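Endonuclease PI-MtuI (Mycobacterium tuberculosis, PDB 2IMZ) probably catalyses protein splicing, excising itself as an intein from the RecA precursor and joining the flanking segments. Local coordinates at residues T6-P11 / K27-V32; Q51-V56 / T143-T148; I57-A62 / S135-V140. The protein carries 1 engineered substitution. All blocks are in the same frame, centred on the assembly; numbering follows the deposited sequence.

Contact 1 of 3, residues T6-P11 / K27-V32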
ATOM      1  N   THR A   6      16.454   3.857   5.710  1.00 12.53           N
ATOM      2  CA  THR A   6      16.031   2.522   5.286  1.00 11.53           C
ATOM      3  C   THR A   6      16.762   2.143   4.004  1.00 10.70           C
ATOM      4  O   THR A   6      16.694   2.864   3.009  1.00 12.21           O
ATOM      5  CB  THR A   6      14.519   2.470   5.005  1.00 11.11           C
ATOM      6  OG1 THR A   6      13.796   2.757   6.211  1.00 12.37           O
ATOM      7  CG2 THR A   6      14.129   1.094   4.493  1.00 10.43           C
ATOM      8  N   ARG A   7      17.443   1.000   4.025  1.00 10.21           N
ATOM      9  CA  ARG A   7      18.201   0.544   2.863  1.00 10.96           C
ATOM     10  C   ARG A   7      17.383  -0.336   1.925  1.00 11.73           C
ATOM     11  O   ARG A   7      16.838  -1.365   2.327  1.00 11.80           O
ATOM     12  CB  ARG A   7      19.468  -0.184   3.338  1.00 12.47           C
ATOM     13  CG  ARG A   7      20.459   0.771   3.996  1.00 15.18           C
ATOM     14  CD  ARG A   7      21.470   0.078   4.896  1.00 14.17           C
ATOM     15  NE  ARG A   7      20.838  -0.555   6.049  1.00 18.69           N
ATOM     16  CZ  ARG A   7      21.490  -0.930   7.145  1.00 17.52           C
ATOM     17  NH1 ARG A   7      22.799  -0.729   7.241  1.00 20.34           N
ATOM     18  NH2 ARG A   7      20.836  -1.514   8.144  1.00 19.87           N
ATOM     19  N   ILE A   8      17.304   0.095   0.667  1.00 10.58           N
ATOM     20  CA  ILE A   8      16.548  -0.609  -0.365  1.00 12.60           C
ATOM     21  C   ILE A   8      17.494  -1.206  -1.402  1.00 11.65           C
ATOM     22  O   ILE A   8      18.262  -0.486  -2.037  1.00 13.20           O
ATOM     23  CB  ILE A   8      15.589   0.349  -1.102  1.00 10.42           C
ATOM     24  CG1 ILE A   8      14.714   1.103  -0.096  1.00 15.09           C
ATOM     25  CG2 ILE A   8      14.722  -0.437  -2.084  1.00 13.57           C
ATOM     26  CD1 ILE A   8      13.846   0.214   0.753  1.00 16.76           C
ATOM     27  N   PHE A   9      17.423  -2.522  -1.566  1.00 11.62           N
ATOM     28  CA  PHE A   9      18.270  -3.245  -2.509  1.00 11.83           C
ATOM     29  C   PHE A   9      17.701  -3.265  -3.927  1.00 12.06           C
ATOM     30  O   PHE A   9      16.546  -3.625  -4.128  1.00 11.85           O
ATOM     31  CB  PHE A   9      18.451  -4.682  -2.001  1.00 13.75           C
ATOM     32  CG  PHE A   9      19.184  -5.596  -2.953  1.00 14.16           C
ATOM     33  CD1 PHE A   9      20.440  -5.258  -3.442  1.00 14.72           C
ATOM     34  CD2 PHE A   9      18.638  -6.828  -3.303  1.00 14.06           C
ATOM     35  CE1 PHE A   9      21.147  -6.142  -4.264  1.00 14.60           C
ATOM     36  CE2 PHE A   9      19.336  -7.716  -4.123  1.00 12.94           C
ATOM     37  CZ  PHE A   9      20.592  -7.371  -4.602  1.00 14.01           C
ATOM     38  N   ASP A  10      18.519  -2.864  -4.902  1.00 11.78           N
ATOM     39  CA  ASP A  10      18.119  -2.880  -6.311  1.00 13.66           C
ATOM     40  C   ASP A  10      18.786  -4.143  -6.862  1.00 14.06           C
ATOM     41  O   ASP A  10      19.998  -4.169  -7.067  1.00 15.15           O
ATOM     42  CB  ASP A  10      18.652  -1.646  -7.047  1.00 14.51           C
ATOM     43  CG  ASP A  10      18.268  -1.637  -8.519  1.00 14.03           C
ATOM     44  OD1 ASP A  10      18.218  -2.727  -9.121  1.00 14.92           O
ATOM     45  OD2 ASP A  10      18.031  -0.544  -9.079  1.00 14.21           O
ATOM     46  N   PRO A  11      17.998  -5.205  -7.096  1.00 14.06           N
ATOM     47  CA  PRO A  11      18.510  -6.479  -7.609  1.00 14.22           C
ATOM     48  C   PRO A  11      19.105  -6.449  -9.008  1.00 16.36           C
ATOM     49  O   PRO A  11      19.850  -7.357  -9.389  1.00 17.07           O
ATOM     50  CB  PRO A  11      17.292  -7.390  -7.523  1.00 14.63           C
ATOM     51  CG  PRO A  11      16.173  -6.449  -7.832  1.00 14.85           C
ATOM     52  CD  PRO A  11      16.528  -5.251  -6.976  1.00 12.01           C
ATOM     53  N   LYS A  27      14.395   8.621  -8.025  1.00 14.97           N
ATOM     54  CA  LYS A  27      15.164   7.622  -8.756  1.00 16.35           C
ATOM     55  C   LYS A  27      14.326   6.398  -9.096  1.00 16.62           C
ATOM     56  O   LYS A  27      13.755   5.763  -8.210  1.00 15.21           O
ATOM     57  CB  LYS A  27      16.378   7.185  -7.928  1.00 17.49           C
ATOM     58  CG  LYS A  27      17.257   8.332  -7.458  1.00 22.47           C
ATOM     59  CD  LYS A  27      18.479   7.814  -6.716  1.00 22.63           C
ATOM     60  CE  LYS A  27      19.349   8.956  -6.217  1.00 25.42           C
ATOM     61  NZ  LYS A  27      20.605   8.467  -5.570  1.00 25.64           N
ATOM     62  N   PRO A  28      14.241   6.052 -10.390  1.00 16.33           N
ATOM     63  CA  PRO A  28      13.475   4.897 -10.864  1.00 17.11           C
ATOM     64  C   PRO A  28      14.274   3.605 -10.695  1.00 16.62           C
ATOM     65  O   PRO A  28      14.506   2.875 -11.659  1.00 17.89           O
ATOM     66  CB  PRO A  28      13.238   5.234 -12.327  1.00 18.29           C
ATOM     67  CG  PRO A  28      14.530   5.882 -12.702  1.00 17.02           C
ATOM     68  CD  PRO A  28      14.782   6.816 -11.529  1.00 18.47           C
ATOM     69  N   ILE A  29      14.709   3.341  -9.468  1.00 15.83           N
ATOM     70  CA  ILE A  29      15.473   2.134  -9.185  1.00 14.87           C
ATOM     71  C   ILE A  29      14.554   0.926  -9.271  1.00 13.99           C
ATOM     72  O   ILE A  29      13.332   1.069  -9.336  1.00 15.17           O
ATOM     73  CB  ILE A  29      16.065   2.151  -7.753  1.00 14.28           C
ATOM     74  CG1 ILE A  29      14.933   2.112  -6.719  1.00 13.23           C
ATOM     75  CG2 ILE A  29      16.939   3.382  -7.555  1.00 16.24           C
ATOM     76  CD1 ILE A  29      15.408   1.823  -5.299  1.00 12.33           C
ATOM     77  N   HIS A  30      15.148  -0.261  -9.307  1.00 12.10           N
ATOM     78  CA  HIS A  30      14.376  -1.493  -9.299  1.00 12.44           C
ATOM     79  C   HIS A  30      14.480  -2.010  -7.873  1.00 11.49           C
ATOM     80  O   HIS A  30      15.426  -1.676  -7.154  1.00 12.29           O
ATOM     81  CB  HIS A  30      14.957  -2.541 -10.251  1.00 14.90           C
ATOM     82  CG  HIS A  30      14.558  -2.342 -11.678  1.00 16.82           C
ATOM     83  ND1 HIS A  30      15.222  -1.479 -12.524  1.00 19.33           N
ATOM     84  CD2 HIS A  30      13.540  -2.868 -12.399  1.00 17.98           C
ATOM     85  CE1 HIS A  30      14.627  -1.482 -13.704  1.00 18.95           C
ATOM     86  NE2 HIS A  30      13.605  -2.315 -13.655  1.00 17.61           N
ATOM     87  N   VAL A  31      13.503  -2.807  -7.463  1.00 11.02           N
ATOM     88  CA  VAL A  31      13.507  -3.379  -6.122  1.00 10.55           C
ATOM     89  C   VAL A  31      13.173  -4.852  -6.239  1.00 11.66           C
ATOM     90  O   VAL A  31      12.778  -5.327  -7.305  1.00 13.01           O
ATOM     91  CB  VAL A  31      12.428  -2.740  -5.211  1.00 11.70           C
ATOM     92  CG1 VAL A  31      12.636  -1.247  -5.117  1.00 12.60           C
ATOM     93  CG2 VAL A  31      11.032  -3.067  -5.743  1.00 12.41           C
ATOM     94  N   VAL A  32      13.356  -5.576  -5.143  1.00 11.20           N
ATOM     95  CA  VAL A  32      12.990  -6.983  -5.106  1.00 11.36           C
ATOM     96  C   VAL A  32      11.534  -6.938  -4.658  1.00 11.98           C
ATOM     97  O   VAL A  32      11.233  -6.463  -3.560  1.00 11.95           O
ATOM     98  CB  VAL A  32      13.798  -7.770  -4.056  1.00 10.65           C
ATOM     99  CG1 VAL A  32      13.265  -9.203  -3.971  1.00 12.66           C
ATOM    100  CG2 VAL A  32      15.272  -7.773  -4.419  1.00 11.53           C
TER
HETATM  101  O   HOH W   1      14.310  -4.155  -2.706  1.00 11.62           O
HETATM  102  O   HOH W   2      17.782  -0.545 -11.942  1.00 18.12           O
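Ile-8 meets Val-31 and Ile-29 with its CG2 branch. That methyl lies 3.8 Å from CG1 of Val-31, and the two side chains run alongside each other in the same direction. Ile-29 comes in perpendicular to Ile-8 and touches the same methyl with CD1. Phe-9 O accepts from a water at 2.7 Å, and this water in turn accepts from Val-32 N at 3.0 Å. The Phe-9 ring brings CD2 to 3.7 Å from Val-32 CG2. Strands 7-9 and 30-32 run at 92° to each other, and a water links their backbones here. In the mainly beta Hint fold of inteins, strand 7-9 pairs with 16-18 and strand 30-34 with 40-52. Asp-10 has CG anti to its backbone N (chi1 179°). OD2 accepts from His-30 N at 2.9 Å in a nearly straight bond (169°), met from above the carboxylate plane. A second water donates to OD2 and hydrogen-bonds His-30 ND1, lying in the ring plane. OD1 accepts from Val-12 N and Thr-13 N. Pro-11 sets CD 3.5 Å from Val-31 C, and its CB packs on Val-32 CG2.

Contact 2 of 3, residues Q51-V56 / T143-T148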
ATOM      1  N   GLN A  51       6.855  11.496   3.308  1.00 21.00           N
ATOM      2  CA  GLN A  51       5.768  11.473   4.276  1.00 21.70           C
ATOM      3  C   GLN A  51       5.914  12.315   5.538  1.00 21.85           C
ATOM      4  O   GLN A  51       5.058  12.253   6.423  1.00 22.86           O
ATOM      5  CB  GLN A  51       5.490  10.020   4.664  1.00 21.82           C
ATOM      6  CG  GLN A  51       5.328   9.085   3.471  1.00 21.04           C
ATOM      7  CD  GLN A  51       4.082   9.372   2.655  1.00 21.63           C
ATOM      8  OE1 GLN A  51       3.228   8.501   2.478  1.00 25.28           O
ATOM      9  NE2 GLN A  51       3.971  10.593   2.150  1.00 21.72           N
ATOM     10  N   GLY A  52       6.986  13.095   5.626  1.00 22.32           N
ATOM     11  CA  GLY A  52       7.191  13.930   6.796  1.00 24.15           C
ATOM     12  C   GLY A  52       7.651  13.163   8.022  1.00 24.92           C
ATOM     13  O   GLY A  52       7.887  11.956   7.960  1.00 25.42           O
ATOM     14  N   THR A  53       7.771  13.863   9.146  1.00 25.59           N
ATOM     15  CA  THR A  53       8.211  13.242  10.388  1.00 24.50           C
ATOM     16  C   THR A  53       7.075  12.521  11.098  1.00 24.45           C
ATOM     17  O   THR A  53       5.999  13.085  11.312  1.00 23.43           O
ATOM     18  CB  THR A  53       8.815  14.283  11.344  1.00 24.89           C
ATOM     19  OG1 THR A  53       9.944  14.901  10.717  1.00 25.73           O
ATOM     20  CG2 THR A  53       9.265  13.620  12.637  1.00 26.24           C
ATOM     21  N   ARG A  54       7.326  11.269  11.465  1.00 22.09           N
ATOM     22  CA  ARG A  54       6.337  10.446  12.150  1.00 22.80           C
ATOM     23  C   ARG A  54       7.019   9.564  13.186  1.00 20.92           C
ATOM     24  O   ARG A  54       8.245   9.486  13.237  1.00 21.70           O
ATOM     25  CB  ARG A  54       5.603   9.555  11.144  1.00 22.06           C
ATOM     26  CG  ARG A  54       5.024  10.299   9.957  1.00 22.19           C
ATOM     27  CD  ARG A  54       4.174   9.388   9.093  1.00 22.98           C
ATOM     28  NE  ARG A  54       3.665  10.091   7.920  1.00 24.56           N
ATOM     29  CZ  ARG A  54       2.559   9.753   7.264  1.00 25.50           C
ATOM     30  NH1 ARG A  54       1.835   8.719   7.670  1.00 26.77           N
ATOM     31  NH2 ARG A  54       2.178  10.450   6.203  1.00 27.16           N
ATOM     32  N   ASP A  55       6.219   8.904  14.016  1.00 21.00           N
ATOM     33  CA  ASP A  55       6.762   8.007  15.027  1.00 20.97           C
ATOM     34  C   ASP A  55       7.062   6.679  14.347  1.00 19.64           C
ATOM     35  O   ASP A  55       6.222   6.142  13.628  1.00 18.90           O
ATOM     36  CB  ASP A  55       5.753   7.763  16.155  1.00 23.47           C
ATOM     37  CG  ASP A  55       5.390   9.024  16.900  1.00 24.92           C
ATOM     38  OD1 ASP A  55       6.308   9.784  17.260  1.00 27.75           O
ATOM     39  OD2 ASP A  55       4.184   9.249  17.135  1.00 29.43           O
ATOM     40  N   VAL A  56       8.259   6.154  14.577  1.00 18.97           N
ATOM     41  CA  VAL A  56       8.641   4.875  13.989  1.00 17.81           C
ATOM     42  C   VAL A  56       9.216   3.961  15.055  1.00 17.98           C
ATOM     43  O   VAL A  56       9.842   4.424  16.008  1.00 18.93           O
ATOM     44  CB  VAL A  56       9.712   5.041  12.891  1.00 16.42           C
ATOM     45  CG1 VAL A  56       9.133   5.780  11.702  1.00 14.79           C
ATOM     46  CG2 VAL A  56      10.921   5.785  13.451  1.00 18.36           C
ATOM     47  N   THR A 143       9.910   3.446  20.169  1.00 22.94           N
ATOM     48  CA  THR A 143       9.499   4.456  19.205  1.00 22.91           C
ATOM     49  C   THR A 143      10.373   5.707  19.263  1.00 23.56           C
ATOM     50  O   THR A 143      10.861   6.090  20.328  1.00 23.00           O
ATOM     51  CB  THR A 143       8.039   4.873  19.452  1.00 23.52           C
ATOM     52  OG1 THR A 143       7.661   5.875  18.503  1.00 26.24           O
ATOM     53  CG2 THR A 143       7.877   5.430  20.860  1.00 24.35           C
ATOM     54  N   ARG A 144      10.566   6.334  18.107  1.00 22.58           N
ATOM     55  CA  ARG A 144      11.352   7.556  18.004  1.00 21.72           C
ATOM     56  C   ARG A 144      10.825   8.364  16.823  1.00 22.80           C
ATOM     57  O   ARG A 144      10.107   7.837  15.973  1.00 22.61           O
ATOM     58  CB  ARG A 144      12.836   7.236  17.800  1.00 22.21           C
ATOM     59  CG  ARG A 144      13.176   6.581  16.469  1.00 23.44           C
ATOM     60  CD  ARG A 144      14.657   6.227  16.394  1.00 22.88           C
ATOM     61  NE  ARG A 144      15.015   5.632  15.110  1.00 22.72           N
ATOM     62  CZ  ARG A 144      15.243   6.321  13.997  1.00 25.25           C
ATOM     63  NH1 ARG A 144      15.160   7.645  14.004  1.00 26.23           N
ATOM     64  NH2 ARG A 144      15.541   5.684  12.870  1.00 24.31           N
ATOM     65  N   ARG A 145      11.176   9.644  16.780  1.00 22.79           N
ATOM     66  CA  ARG A 145      10.739  10.523  15.704  1.00 23.50           C
ATOM     67  C   ARG A 145      11.745  10.482  14.564  1.00 23.18           C
ATOM     68  O   ARG A 145      12.952  10.566  14.789  1.00 23.58           O
ATOM     69  CB  ARG A 145      10.617  11.957  16.224  1.00 25.82           C
ATOM     70  CG  ARG A 145       9.670  12.108  17.402  1.00 29.03           C
ATOM     71  CD  ARG A 145       8.231  11.959  16.959  1.00 31.11           C
ATOM     72  NE  ARG A 145       7.836  13.033  16.053  1.00 34.13           N
ATOM     73  CZ  ARG A 145       6.653  13.109  15.451  1.00 34.49           C
ATOM     74  NH1 ARG A 145       5.741  12.168  15.655  1.00 35.32           N
ATOM     75  NH2 ARG A 145       6.380  14.129  14.650  1.00 36.18           N
ATOM     76  N   ALA A 146      11.246  10.364  13.338  1.00 21.45           N
ATOM     77  CA  ALA A 146      12.118  10.318  12.174  1.00 21.26           C
ATOM     78  C   ALA A 146      11.375  10.716  10.911  1.00 19.91           C
ATOM     79  O   ALA A 146      10.161  10.533  10.813  1.00 20.84           O
ATOM     80  CB  ALA A 146      12.686   8.910  12.010  1.00 21.05           C
ATOM     81  N   ARG A 147      12.103  11.270   9.948  1.00 19.59           N
ATOM     82  CA  ARG A 147      11.489  11.629   8.678  1.00 20.44           C
ATOM     83  C   ARG A 147      11.157  10.288   8.051  1.00 19.32           C
ATOM     84  O   ARG A 147      11.937   9.339   8.172  1.00 18.86           O
ATOM     85  CB  ARG A 147      12.471  12.377   7.778  1.00 22.93           C
ATOM     86  CG  ARG A 147      12.945  13.708   8.326  1.00 25.84           C
ATOM     87  CD  ARG A 147      13.474  14.560   7.195  1.00 29.34           C
ATOM     88  NE  ARG A 147      14.539  13.890   6.456  1.00 33.92           N
ATOM     89  CZ  ARG A 147      14.953  14.257   5.248  1.00 34.67           C
ATOM     90  NH1 ARG A 147      14.389  15.290   4.638  1.00 35.34           N
ATOM     91  NH2 ARG A 147      15.933  13.594   4.650  1.00 36.13           N
ATOM     92  N   THR A 148      10.012  10.200   7.387  1.00 17.43           N
ATOM     93  CA  THR A 148       9.602   8.946   6.774  1.00 16.54           C
ATOM     94  C   THR A 148       9.290   9.094   5.293  1.00 17.09           C
ATOM     95  O   THR A 148       9.043  10.201   4.802  1.00 16.35           O
ATOM     96  CB  THR A 148       8.386   8.349   7.511  1.00 15.69           C
ATOM     97  OG1 THR A 148       7.277   9.251   7.422  1.00 16.44           O
ATOM     98  CG2 THR A 148       8.726   8.117   8.975  1.00 13.95           C
TER
HETATM   99  O   HOH W   3       8.158   8.606  18.748  1.00 33.93           O
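Thr-148 grips the carbonyl of Gly-52 twice. Its N and its OG1 both donate to Gly-52 O, each at 2.8 Å. OG1 reaches it from between the backbone N and the carbonyl carbon (chi1 62°). Thr-148 O accepts from Gln-51 N in a rather bent bond. Beyond the corner at Thr-53 the segments form a regular antiparallel ladder. Arg-54 and Ala-146 are a hydrogen-bonded pair, each N giving to the other's O. Val-56 and Arg-144 repeat the pattern, with Val-56 N 2.9 Å from Arg-144 O. The non-hydrogen-bonded pair between them, Asp-55 and Arg-145, adds a salt bridge on the face opposite Arg-54 and Val-56. Arg-145 NH1 lies 2.9 Å from Asp-55 OD1, and the bond is nearly straight (173°). The acceptor lies in the guanidinium plane, but the donor stands above the carboxylate plane. A water donates to the same OD1 and also bonds Thr-143 OG1. Arg-54 runs extended from CG to NE across Thr-148. Its NE gives a 3.0 Å bond to Gln-51 O, and its NH1 makes a salt bridge to Asp-72 of the second subunit. On the face of Arg-54, Val-56 packs CG1 at 3.6 Å from Thr-148 CG2 and CG2 against Ala-146 CB. Arg-147 makes its salt bridge with Glu-4, and Arg-144 a cation-pi contact with Trp-68. The chain passes here from strand 40-52 into strand 54-61, and the long strand 134-153 pairs with both.

Contact 3 of 3, residues I57-A62 / S135-V140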
ATOM      1  N   ILE A  57       8.988   2.663  14.894  1.00 17.47           N
ATOM      2  CA  ILE A  57       9.528   1.685  15.823  1.00 16.30           C
ATOM      3  C   ILE A  57      10.579   0.888  15.059  1.00 15.75           C
ATOM      4  O   ILE A  57      10.646   0.971  13.831  1.00 14.80           O
ATOM      5  CB  ILE A  57       8.422   0.757  16.400  1.00 17.21           C
ATOM      6  CG1 ILE A  57       7.605   0.101  15.283  1.00 17.70           C
ATOM      7  CG2 ILE A  57       7.522   1.564  17.321  1.00 18.14           C
ATOM      8  CD1 ILE A  57       8.263  -1.119  14.672  1.00 17.07           C
ATOM      9  N   GLY A  58      11.404   0.135  15.777  1.00 15.11           N
ATOM     10  CA  GLY A  58      12.454  -0.622  15.121  1.00 14.37           C
ATOM     11  C   GLY A  58      12.420  -2.120  15.328  1.00 14.87           C
ATOM     12  O   GLY A  58      12.096  -2.615  16.410  1.00 14.99           O
ATOM     13  N   LEU A  59      12.765  -2.849  14.272  1.00 13.47           N
ATOM     14  CA  LEU A  59      12.795  -4.301  14.319  1.00 13.56           C
ATOM     15  C   LEU A  59      14.151  -4.779  13.833  1.00 13.63           C
ATOM     16  O   LEU A  59      14.457  -4.669  12.644  1.00 13.11           O
ATOM     17  CB  LEU A  59      11.696  -4.885  13.422  1.00 13.68           C
ATOM     18  CG  LEU A  59      10.259  -4.425  13.706  1.00 13.50           C
ATOM     19  CD1 LEU A  59       9.317  -5.020  12.667  1.00 16.82           C
ATOM     20  CD2 LEU A  59       9.848  -4.851  15.108  1.00 18.09           C
ATOM     21  N   ARG A  60      14.982  -5.280  14.749  1.00 12.39           N
ATOM     22  CA  ARG A  60      16.284  -5.796  14.348  1.00 10.97           C
ATOM     23  C   ARG A  60      16.038  -7.236  13.937  1.00 13.44           C
ATOM     24  O   ARG A  60      15.546  -8.044  14.721  1.00 12.90           O
ATOM     25  CB  ARG A  60      17.304  -5.738  15.491  1.00 12.60           C
ATOM     26  CG  ARG A  60      18.714  -6.111  15.031  1.00 13.66           C
ATOM     27  CD  ARG A  60      19.774  -5.653  16.027  1.00 13.73           C
ATOM     28  NE  ARG A  60      19.598  -6.272  17.338  1.00 15.27           N
ATOM     29  CZ  ARG A  60      19.947  -7.519  17.637  1.00 17.49           C
ATOM     30  NH1 ARG A  60      20.503  -8.299  16.720  1.00 16.53           N
ATOM     31  NH2 ARG A  60      19.732  -7.988  18.860  1.00 17.53           N
ATOM     32  N   ILE A  61      16.384  -7.541  12.692  1.00  9.72           N
ATOM     33  CA  ILE A  61      16.172  -8.860  12.120  1.00 12.28           C
ATOM     34  C   ILE A  61      17.405  -9.735  12.288  1.00 12.34           C
ATOM     35  O   ILE A  61      18.518  -9.221  12.396  1.00 11.70           O
ATOM     36  CB  ILE A  61      15.851  -8.720  10.614  1.00 12.78           C
ATOM     37  CG1 ILE A  61      14.791  -7.629  10.416  1.00 13.03           C
ATOM     38  CG2 ILE A  61      15.394 -10.054  10.034  1.00 12.79           C
ATOM     39  CD1 ILE A  61      13.498  -7.840  11.191  1.00 13.23           C
ATOM     40  N   ALA A  62      17.208 -11.054  12.332  1.00 13.45           N
ATOM     41  CA  ALA A  62      18.344 -11.967  12.447  1.00 14.02           C
ATOM     42  C   ALA A  62      19.260 -11.604  11.281  1.00 12.97           C
ATOM     43  O   ALA A  62      18.797 -11.438  10.153  1.00 14.28           O
ATOM     44  CB  ALA A  62      17.878 -13.421  12.332  1.00 16.28           C
ATOM     45  N   SER A 135      12.976 -15.084   8.388  1.00 19.74           N
ATOM     46  CA  SER A 135      13.954 -14.817   9.432  1.00 17.69           C
ATOM     47  C   SER A 135      13.241 -14.247  10.643  1.00 16.80           C
ATOM     48  O   SER A 135      12.237 -13.551  10.506  1.00 15.37           O
ATOM     49  CB  SER A 135      15.009 -13.829   8.935  1.00 20.23           C
ATOM     50  OG  SER A 135      15.805 -14.418   7.924  1.00 22.20           O
ATOM     51  N   VAL A 136      13.762 -14.541  11.830  1.00 14.90           N
ATOM     52  CA  VAL A 136      13.150 -14.064  13.056  1.00 15.47           C
ATOM     53  C   VAL A 136      13.586 -12.668  13.470  1.00 14.88           C
ATOM     54  O   VAL A 136      14.669 -12.200  13.111  1.00 14.95           O
ATOM     55  CB  VAL A 136      13.442 -15.023  14.237  1.00 16.16           C
ATOM     56  CG1 VAL A 136      12.878 -16.398  13.935  1.00 19.28           C
ATOM     57  CG2 VAL A 136      14.944 -15.105  14.492  1.00 16.91           C
ATOM     58  N   ILE A 137      12.713 -12.005  14.220  1.00 14.86           N
ATOM     59  CA  ILE A 137      12.981 -10.678  14.752  1.00 14.19           C
ATOM     60  C   ILE A 137      13.796 -10.909  16.023  1.00 16.35           C
ATOM     61  O   ILE A 137      13.368 -11.644  16.919  1.00 15.38           O
ATOM     62  CB  ILE A 137      11.671  -9.946  15.103  1.00 14.21           C
ATOM     63  CG1 ILE A 137      10.906  -9.612  13.818  1.00 13.06           C
ATOM     64  CG2 ILE A 137      11.969  -8.678  15.887  1.00 11.34           C
ATOM     65  CD1 ILE A 137       9.501  -9.101  14.054  1.00 18.31           C
ATOM     66  N   ARG A 138      14.972 -10.294  16.096  1.00 14.84           N
ATOM     67  CA  ARG A 138      15.845 -10.466  17.253  1.00 16.56           C
ATOM     68  C   ARG A 138      15.559  -9.453  18.355  1.00 16.37           C
ATOM     69  O   ARG A 138      15.807  -9.721  19.533  1.00 17.54           O
ATOM     70  CB  ARG A 138      17.317 -10.329  16.832  1.00 17.25           C
ATOM     71  CG  ARG A 138      17.717 -11.157  15.613  1.00 22.11           C
ATOM     72  CD  ARG A 138      18.496 -12.427  15.946  1.00 27.71           C
ATOM     73  NE  ARG A 138      17.702 -13.410  16.664  1.00 27.19           N
ATOM     74  CZ  ARG A 138      17.925 -14.723  16.642  1.00 28.06           C
ATOM     75  NH1 ARG A 138      18.924 -15.232  15.931  1.00 27.31           N
ATOM     76  NH2 ARG A 138      17.140 -15.534  17.333  1.00 23.71           N
ATOM     77  N   GLU A 139      15.035  -8.290  17.980  1.00 16.95           N
ATOM     78  CA  GLU A 139      14.778  -7.248  18.961  1.00 17.35           C
ATOM     79  C   GLU A 139      13.802  -6.178  18.475  1.00 17.83           C
ATOM     80  O   GLU A 139      13.798  -5.813  17.300  1.00 17.29           O
ATOM     81  CB  GLU A 139      16.114  -6.596  19.336  1.00 19.86           C
ATOM     82  CG  GLU A 139      16.028  -5.408  20.277  1.00 23.02           C
ATOM     83  CD  GLU A 139      17.379  -4.748  20.503  1.00 25.33           C
ATOM     84  OE1 GLU A 139      18.381  -5.188  19.893  1.00 25.17           O
ATOM     85  OE2 GLU A 139      17.438  -3.780  21.288  1.00 27.18           O
ATOM     86  N   VAL A 140      12.968  -5.690  19.390  1.00 15.82           N
ATOM     87  CA  VAL A 140      12.015  -4.628  19.079  1.00 16.97           C
ATOM     88  C   VAL A 140      12.522  -3.369  19.779  1.00 18.11           C
ATOM     89  O   VAL A 140      12.720  -3.363  20.997  1.00 19.44           O
ATOM     90  CB  VAL A 140      10.597  -4.966  19.588  1.00 17.07           C
ATOM     91  CG1 VAL A 140       9.664  -3.785  19.356  1.00 16.41           C
ATOM     92  CG2 VAL A 140      10.070  -6.206  18.871  1.00 17.05           C
TER
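Leu-59, Ile-61 and Ile-137 form the apolar centre of this contact, on one face of an antiparallel strand pair that contains a classic beta bulge. Ile-61 CD1 lies 4.1 Å from Ile-137 CG1. Leu-59 reaches Ile-137 loosely, CD1 to CD1. Its other methyl, CD2, is 4.0 Å from Val-140 CG2, and these two side chains point the same way. Leu-87 touches both Leu-59 and Ile-137 from a loop. At the end of strand 54-61, Ile-61 CG2 meets Ser-135 CB, while Ser-135 OG hydrogen-bonds Arg-97 NH2. The backbones of the two strands, part of the Hint domain, are bonded on both sides of the bulge. Arg-138 and Glu-139 both face Arg-60, which shifts the register by one residue. Arg-60 O accepts from Arg-138 N at 2.7 Å and weakly from Glu-139 N. Arg-60 N gives back to Glu-139 O, and past the bulge Ala-62 N donates to Val-136 O at 2.9 Å. Arg-138 also lies against Ala-62, with CG 3.3 Å from Ala-62 N. Arg-138 CB lies over one face of the Arg-60 guanidinium, toward its rim. The Arg-60 chain leaves with CG anti to the backbone N (chi1 -173°), bends at chi3, and forms a side-on salt bridge with Glu-139. Glu-139 OE1 sits in the guanidinium plane, 3.0 Å from Arg-60 NE and 3.3 Å from Arg-60 NH2, and the two nitrogens meet it on its anti side from opposite faces of the carboxylate plane.

Contact 1 is the buried one. Contacts 2 and 3 are partly buried and carry charged side chains at their edges. Contact 1 crosses strands nearly at a right angle and relies on small apolar patches, one carboxylate and bridging waters. Contacts 2 and 3 both use strands 54-61 and 134-153, and contact 2 also takes in the end of strand 40-52. Contact 3 is nested inside the loop closed by contact 2. They touch where Thr-143 CB packs on Ile-57 CG2. Each has an arginine-acid salt bridge, but contact 2 lies at a chain corner and reaches the second subunit, whereas contact 3 holds the bulge. Contacts 1 and 3 lie on opposite sides of the chain's centre.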